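Local coordinates for cysteine synthase (PDB 5XEO) that produces hydrogen sulfide, probably from L-cysteine, using pyridoxal 5'-phosphate as cofactor, and belongs to the cysteine synthase/cystathionine beta-synthase family, at the pyridoxal-5'-phosphate site and the interface of chains A and B. Sequence-based numbering; all coordinates share one arbitrary frame. Chains: chain A/B, Cysteine synthase.

Contact 1: the pyridoxal-5'-phosphate site. Residues chain A 46, 76, 178-184, 223-225, 270, 297-298, 303. With PLP (pyridoxal-5'-phosphate), chain C.
The cofactor is held as an internal aldimine, almost wholly buried in the active site of a fold-type II pyridoxal-phosphate enzyme. A:Lys46, at the start of helix 46-60, sends a chain that kinks twice on its way to C4A, where NZ forms the Schiff-base bond of 1.3 Å. The same NZ lies 2.8 Å from the phenolic O3 of PLP, a hydrogen bond that should hold the imine beside the ring, and it faces phosphate oxygen O2P in a longer salt bridge.

The phosphate is gripped by the glycine-rich loop 178-183 and the start of helix 183-195, whose dipole would favour the charge. Each terminal oxygen accepts at least two protein donors: O3P the amides of A:Gly180 and A:Gly182, O2P the amide and hydroxyl of A:Thr181 (OG1 to O2P 2.7 Å), and O1P the amide and hydroxyl of A:Ser184 (OG to O1P 2.6 Å). Both hydroxyls sit in the cleft flanked by their own backbone N and C (chi1 70° and 55°). Water adds links to O3P and the ester oxygen O4P.

The pyridine ring is sandwiched. A:Thr297 lays CG2 over one face, 3.3 Å from the ring centroid, while the A:Gly224 backbone covers the opposite face.

Ring polar atoms are read separately. A:Ser270 OG donates to N1 at 2.5 Å, consistent with an unprotonated pyridine nitrogen. A:Asn76 ND2 donates to O3 at 2.8 Å, nearly within its amide plane, and also to A:Asp298 OD2, which it meets from above the carboxylate plane (54°). That OD2 offers its syn lone pair to A:Tyr303 OH, 2.5 Å away.

Contact 2: the interface of chains A and B. Residues chain A 260-261, 266, 304; chain B 109-112.
A:Phe261 and B:Ala110 bury the most surface in this patch, which forms part of the two-fold interface between identical subunits, in keeping with the dimers typical of this family. The phenyl ring of A:Phe261 has CG anti to its carbonyl carbon (chi1 -81°) and turns its CD1-CE1 edge to the chain B backbone, with the carbonyl carbon of B:Ala110 lying at that edge, in the ring plane. CE1 reaches the peptide nitrogen of B:Gly112 at 3.4 Å and B:Gly112 CA at 3.7 Å, so the aromatic edge packs along the turn that leaves the helix.

The carbonyl oxygen of B:Ala110 is satisfied from across the interface by A:Ser260, whose OG donates at 2.7 Å. The hydroxyl approaches from above the carbonyl plane, 37° out of it and off the lone pairs. Being at the C-terminal end of its helix, this oxygen may carry extra negative character that suits the bond. The methyl of B:Ala110 faces A:Leu266 CD1 (3.8 Å) and A:Leu304 CD1 (4.0 Å), which give it an apolar seat.

B:Tyr111 crosses A:Leu266 at about a right angle, its phenolic OH reaching A:Leu266 CB at 3.7 Å. A water joins the carbonyl oxygens of B:Tyr111 and A:Phe261.

In the fold, the end of helix 102-110 and the following turn of chain B abut the last turn of helix 249-263 of chain A, with A:Leu266 in the loop beyond and A:Leu304 at the modelled C-terminus.

Contact 1: the pyridoxal-5'-phosphate site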
loop_
_atom_site.group_PDB
_atom_site.type_symbol
_atom_site.label_atom_id
_atom_site.label_comp_id
_atom_site.label_asym_id
_atom_site.label_seq_id
_atom_site.Cartn_x
_atom_site.Cartn_y
_atom_site.Cartn_z
ATOM N N LYS A 46 5.249 1.341 -11.606
ATOM C CA LYS A 46 4.840 2.230 -12.673
ATOM C C LYS A 46 4.695 3.688 -12.223
ATOM O O LYS A 46 4.776 4.583 -13.070
ATOM C CB LYS A 46 3.564 1.782 -13.349
ATOM C CG LYS A 46 3.555 0.360 -13.875
ATOM C CD LYS A 46 4.652 0.127 -14.933
ATOM C CE LYS A 46 4.853 -1.331 -15.222
ATOM N NZ LYS A 46 3.641 -2.108 -15.554
ATOM N N ASN A 76 -1.233 -0.993 -14.323
ATOM C CA ASN A 76 -0.637 -0.167 -13.326
ATOM C C ASN A 76 -0.158 1.179 -13.841
ATOM O O ASN A 76 -0.145 2.153 -13.078
ATOM C CB ASN A 76 0.512 -0.881 -12.660
ATOM C CG ASN A 76 0.026 -1.890 -11.620
ATOM O OD1 ASN A 76 -0.913 -1.592 -10.860
ATOM N ND2 ASN A 76 0.657 -3.052 -11.570
ATOM N N GLY A 178 10.409 -9.276 -13.975
ATOM C CA GLY A 178 9.368 -9.577 -14.932
ATOM C C GLY A 178 9.286 -8.554 -16.067
ATOM O O GLY A 178 9.701 -7.418 -15.889
ATOM N N THR A 179 8.783 -8.954 -17.235
ATOM C CA THR A 179 8.680 -8.041 -18.365
ATOM C C THR A 179 7.291 -7.933 -18.900
ATOM O O THR A 179 6.548 -8.930 -18.978
ATOM C CB THR A 179 9.620 -8.438 -19.551
ATOM O OG1 THR A 179 9.291 -9.748 -20.026
ATOM C CG2 THR A 179 10.993 -8.401 -19.123
ATOM N N GLY A 180 6.944 -6.696 -19.252
ATOM C CA GLY A 180 5.743 -6.345 -19.984
ATOM C C GLY A 180 6.158 -5.350 -21.057
ATOM O O GLY A 180 6.292 -5.718 -22.230
ATOM N N THR A 181 6.410 -4.099 -20.655
ATOM C CA THR A 181 7.083 -3.167 -21.563
ATOM C C THR A 181 8.541 -3.535 -21.759
ATOM O O THR A 181 9.123 -3.257 -22.800
ATOM C CB THR A 181 7.023 -1.702 -21.097
ATOM O OG1 THR A 181 7.840 -1.529 -19.934
ATOM C CG2 THR A 181 5.583 -1.276 -20.868
ATOM N N GLY A 182 9.136 -4.124 -20.730
ATOM C CA GLY A 182 10.538 -4.394 -20.683
ATOM C C GLY A 182 11.360 -3.272 -20.096
ATOM O O GLY A 182 12.573 -3.388 -20.002
ATOM N N GLY A 183 10.710 -2.206 -19.629
ATOM C CA GLY A 183 11.439 -1.028 -19.164
ATOM C C GLY A 183 12.113 -1.168 -17.839
ATOM O O GLY A 183 13.250 -0.721 -17.676
ATOM N N SER A 184 11.429 -1.784 -16.861
ATOM C CA SER A 184 12.041 -1.991 -15.556
ATOM C C SER A 184 13.234 -2.926 -15.664
ATOM O O SER A 184 14.289 -2.648 -15.070
ATOM C CB SER A 184 11.026 -2.509 -14.504
ATOM O OG SER A 184 10.407 -3.675 -14.957
ATOM N N GLN A 223 -0.750 -11.020 -14.715
ATOM C CA GLN A 223 -1.130 -9.618 -15.003
ATOM C C GLN A 223 0.065 -8.651 -14.943
ATOM O O GLN A 223 0.881 -8.692 -14.003
ATOM C CB GLN A 223 -2.261 -9.150 -14.094
ATOM C CG GLN A 223 -3.590 -9.800 -14.462
ATOM C CD GLN A 223 -4.765 -9.353 -13.612
ATOM O OE1 GLN A 223 -4.990 -8.154 -13.429
ATOM N NE2 GLN A 223 -5.543 -10.317 -13.111
ATOM N N GLY A 224 0.184 -7.828 -15.981
ATOM C CA GLY A 224 1.281 -6.870 -16.128
ATOM C C GLY A 224 2.453 -7.397 -16.944
ATOM O O GLY A 224 3.264 -6.617 -17.469
ATOM N N MET A 225 2.596 -8.715 -17.036
ATOM C CA MET A 225 3.674 -9.266 -17.835
ATOM C C MET A 225 3.121 -9.688 -19.202
ATOM O O MET A 225 1.933 -9.653 -19.425
ATOM C CB MET A 225 4.351 -10.423 -17.099
ATOM C CG MET A 225 5.354 -9.993 -16.030
ATOM S SD MET A 225 6.032 -11.333 -15.001
ATOM C CE MET A 225 6.448 -12.512 -16.299
ATOM N N SER A 270 2.761 -11.084 -10.840
ATOM C CA SER A 270 4.071 -11.006 -11.484
ATOM C C SER A 270 5.196 -11.178 -10.488
ATOM O O SER A 270 6.282 -11.604 -10.871
ATOM C CB SER A 270 4.253 -9.703 -12.325
ATOM O OG SER A 270 4.479 -8.549 -11.523
ATOM N N THR A 297 6.979 -6.088 -8.612
ATOM C CA THR A 297 6.487 -4.947 -9.364
ATOM C C THR A 297 5.275 -4.260 -8.739
ATOM O O THR A 297 5.212 -3.045 -8.795
ATOM C CB THR A 297 6.270 -5.292 -10.854
ATOM O OG1 THR A 297 7.539 -5.732 -11.384
ATOM C CG2 THR A 297 5.795 -4.080 -11.649
ATOM N N ASP A 298 4.350 -5.002 -8.126
ATOM C CA ASP A 298 3.240 -4.358 -7.420
ATOM C C ASP A 298 2.827 -5.184 -6.228
ATOM O O ASP A 298 3.294 -6.304 -6.051
ATOM C CB ASP A 298 2.053 -4.032 -8.357
ATOM C CG ASP A 298 1.249 -5.224 -8.803
ATOM O OD1 ASP A 298 1.747 -6.368 -8.703
ATOM O OD2 ASP A 298 0.136 -5.009 -9.331
ATOM N N TYR A 303 -5.408 -8.131 -6.661
ATOM C CA TYR A 303 -5.654 -9.444 -7.281
ATOM C C TYR A 303 -6.421 -10.379 -6.369
ATOM O O TYR A 303 -6.767 -11.475 -6.794
ATOM C CB TYR A 303 -4.347 -10.129 -7.669
ATOM C CG TYR A 303 -3.467 -9.251 -8.502
ATOM C CD1 TYR A 303 -3.765 -9.001 -9.846
ATOM C CD2 TYR A 303 -2.386 -8.572 -7.928
ATOM C CE1 TYR A 303 -2.970 -8.144 -10.600
ATOM C CE2 TYR A 303 -1.589 -7.725 -8.680
ATOM C CZ TYR A 303 -1.879 -7.520 -10.025
ATOM O OH TYR A 303 -1.091 -6.669 -10.793
HETATM N N1 PLP C . 4.213 -6.628 -13.175
HETATM C C2 PLP C . 3.199 -5.705 -13.047
HETATM C C2A PLP C . 2.188 -5.856 -11.933
HETATM C C3 PLP C . 3.189 -4.581 -13.896
HETATM O O3 PLP C . 2.232 -3.649 -13.753
HETATM C C4 PLP C . 4.123 -4.444 -14.929
HETATM C C4A PLP C . 4.092 -3.296 -15.929
HETATM C C5 PLP C . 5.121 -5.424 -15.072
HETATM C C6 PLP C . 5.148 -6.507 -14.182
HETATM C C5A PLP C . 6.166 -5.332 -16.155
HETATM O O4P PLP C . 7.113 -4.240 -16.007
HETATM P P PLP C . 7.737 -3.483 -17.269
HETATM O O1P PLP C . 8.696 -2.579 -16.610
HETATM O O2P PLP C . 6.592 -2.970 -18.058
HETATM O O3P PLP C . 8.484 -4.547 -18.076
HETATM O O HOH W 1 10.825 -5.264 -17.506
HETATM O O HOH W 2 -0.145 -3.685 -14.808
HETATM O O HOH W 3 8.760 -5.309 -13.620
#

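Contact 2: the interface of chains A and B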
loop_
_atom_site.group_PDB
_atom_site.type_symbol
_atom_site.label_atom_id
_atom_site.label_comp_id
_atom_site.label_asym_id
_atom_site.label_seq_id
_atom_site.Cartn_x
_atom_site.Cartn_y
_atom_site.Cartn_z
ATOM N N SER A 260 3.115 -14.697 0.651
ATOM C CA SER A 260 2.297 -14.081 1.696
ATOM C C SER A 260 2.217 -14.997 2.934
ATOM O O SER A 260 2.332 -14.515 4.061
ATOM C CB SER A 260 0.928 -13.639 1.211
ATOM O OG SER A 260 0.267 -14.662 0.509
ATOM N N PHE A 261 2.069 -16.308 2.731
ATOM C CA PHE A 261 1.977 -17.264 3.864
ATOM C C PHE A 261 3.231 -17.330 4.709
ATOM O O PHE A 261 3.169 -17.348 5.926
ATOM C CB PHE A 261 1.706 -18.688 3.342
ATOM C CG PHE A 261 0.275 -18.964 3.019
ATOM C CD1 PHE A 261 -0.666 -17.943 2.869
ATOM C CD2 PHE A 261 -0.145 -20.276 2.830
ATOM C CE1 PHE A 261 -1.992 -18.223 2.563
ATOM C CE2 PHE A 261 -1.476 -20.552 2.515
ATOM C CZ PHE A 261 -2.391 -19.521 2.376
ATOM N N LEU A 266 2.936 -9.560 0.405
ATOM C CA LEU A 266 1.784 -9.663 -0.446
ATOM C C LEU A 266 2.103 -8.938 -1.730
ATOM O O LEU A 266 1.850 -7.754 -1.858
ATOM C CB LEU A 266 0.570 -9.082 0.236
ATOM C CG LEU A 266 -0.751 -9.312 -0.492
ATOM C CD1 LEU A 266 -1.156 -10.760 -0.401
ATOM C CD2 LEU A 266 -1.840 -8.469 0.097
ATOM N N LEU A 304 -6.665 -9.975 -5.120
ATOM C CA LEU A 304 -7.494 -10.760 -4.206
ATOM C C LEU A 304 -8.955 -10.535 -4.595
ATOM O O LEU A 304 -9.706 -11.495 -4.632
ATOM C CB LEU A 304 -7.259 -10.373 -2.736
ATOM C CG LEU A 304 -5.808 -10.433 -2.231
ATOM C CD1 LEU A 304 -5.777 -10.156 -0.740
ATOM C CD2 LEU A 304 -5.104 -11.747 -2.528
ATOM N N ARG B 109 -6.981 -13.967 4.927
ATOM C CA ARG B 109 -6.786 -15.300 4.332
ATOM C C ARG B 109 -5.523 -15.396 3.448
ATOM O O ARG B 109 -4.859 -16.427 3.452
ATOM C CB ARG B 109 -8.014 -15.741 3.587
ATOM C CG ARG B 109 -9.212 -15.905 4.506
ATOM C CD ARG B 109 -10.358 -16.545 3.762
ATOM N NE ARG B 109 -10.196 -17.981 3.772
ATOM C CZ ARG B 109 -10.717 -18.817 2.878
ATOM N NH1 ARG B 109 -11.434 -18.354 1.850
ATOM N NH2 ARG B 109 -10.497 -20.113 2.992
ATOM N N ALA B 110 -5.147 -14.312 2.757
ATOM C CA ALA B 110 -3.911 -14.299 1.951
ATOM C C ALA B 110 -2.671 -14.531 2.808
ATOM O O ALA B 110 -1.691 -15.094 2.324
ATOM C CB ALA B 110 -3.783 -12.997 1.170
ATOM N N TYR B 111 -2.722 -14.140 4.090
ATOM C CA TYR B 111 -1.634 -14.398 5.016
ATOM C C TYR B 111 -1.730 -15.747 5.759
ATOM O O TYR B 111 -0.876 -16.021 6.571
ATOM C CB TYR B 111 -1.510 -13.254 6.036
ATOM C CG TYR B 111 -1.110 -11.919 5.432
ATOM C CD1 TYR B 111 0.134 -11.739 4.873
ATOM C CD2 TYR B 111 -1.985 -10.853 5.417
ATOM C CE1 TYR B 111 0.519 -10.509 4.327
ATOM C CE2 TYR B 111 -1.628 -9.637 4.866
ATOM C CZ TYR B 111 -0.370 -9.472 4.327
ATOM O OH TYR B 111 0.015 -8.268 3.785
ATOM N N GLY B 112 -2.757 -16.562 5.482
ATOM C CA GLY B 112 -2.923 -17.881 6.134
ATOM C C GLY B 112 -3.792 -17.849 7.398
ATOM O O GLY B 112 -3.800 -18.810 8.167
HETATM O O HOH W 4 0.921 -17.888 7.319
#

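Contact 1 and contact 2 lie about 21 Å apart, measured between the centres of their C-alpha atoms, and share no residue. They are nevertheless joined through the C-terminal segment of chain A: A:Tyr303 serves contact 1, and its neighbour A:Leu304 serves contact 2. A:Leu266, in the loop before helix 269-283, likewise precedes the helix that carries A:Ser270. The cofactor is bound by one subunit in the residues described, while dimer packing engages residues that adjoin its surroundings in sequence. Assembly could thus steady the active site, although the structure alone does not show any coupling between them.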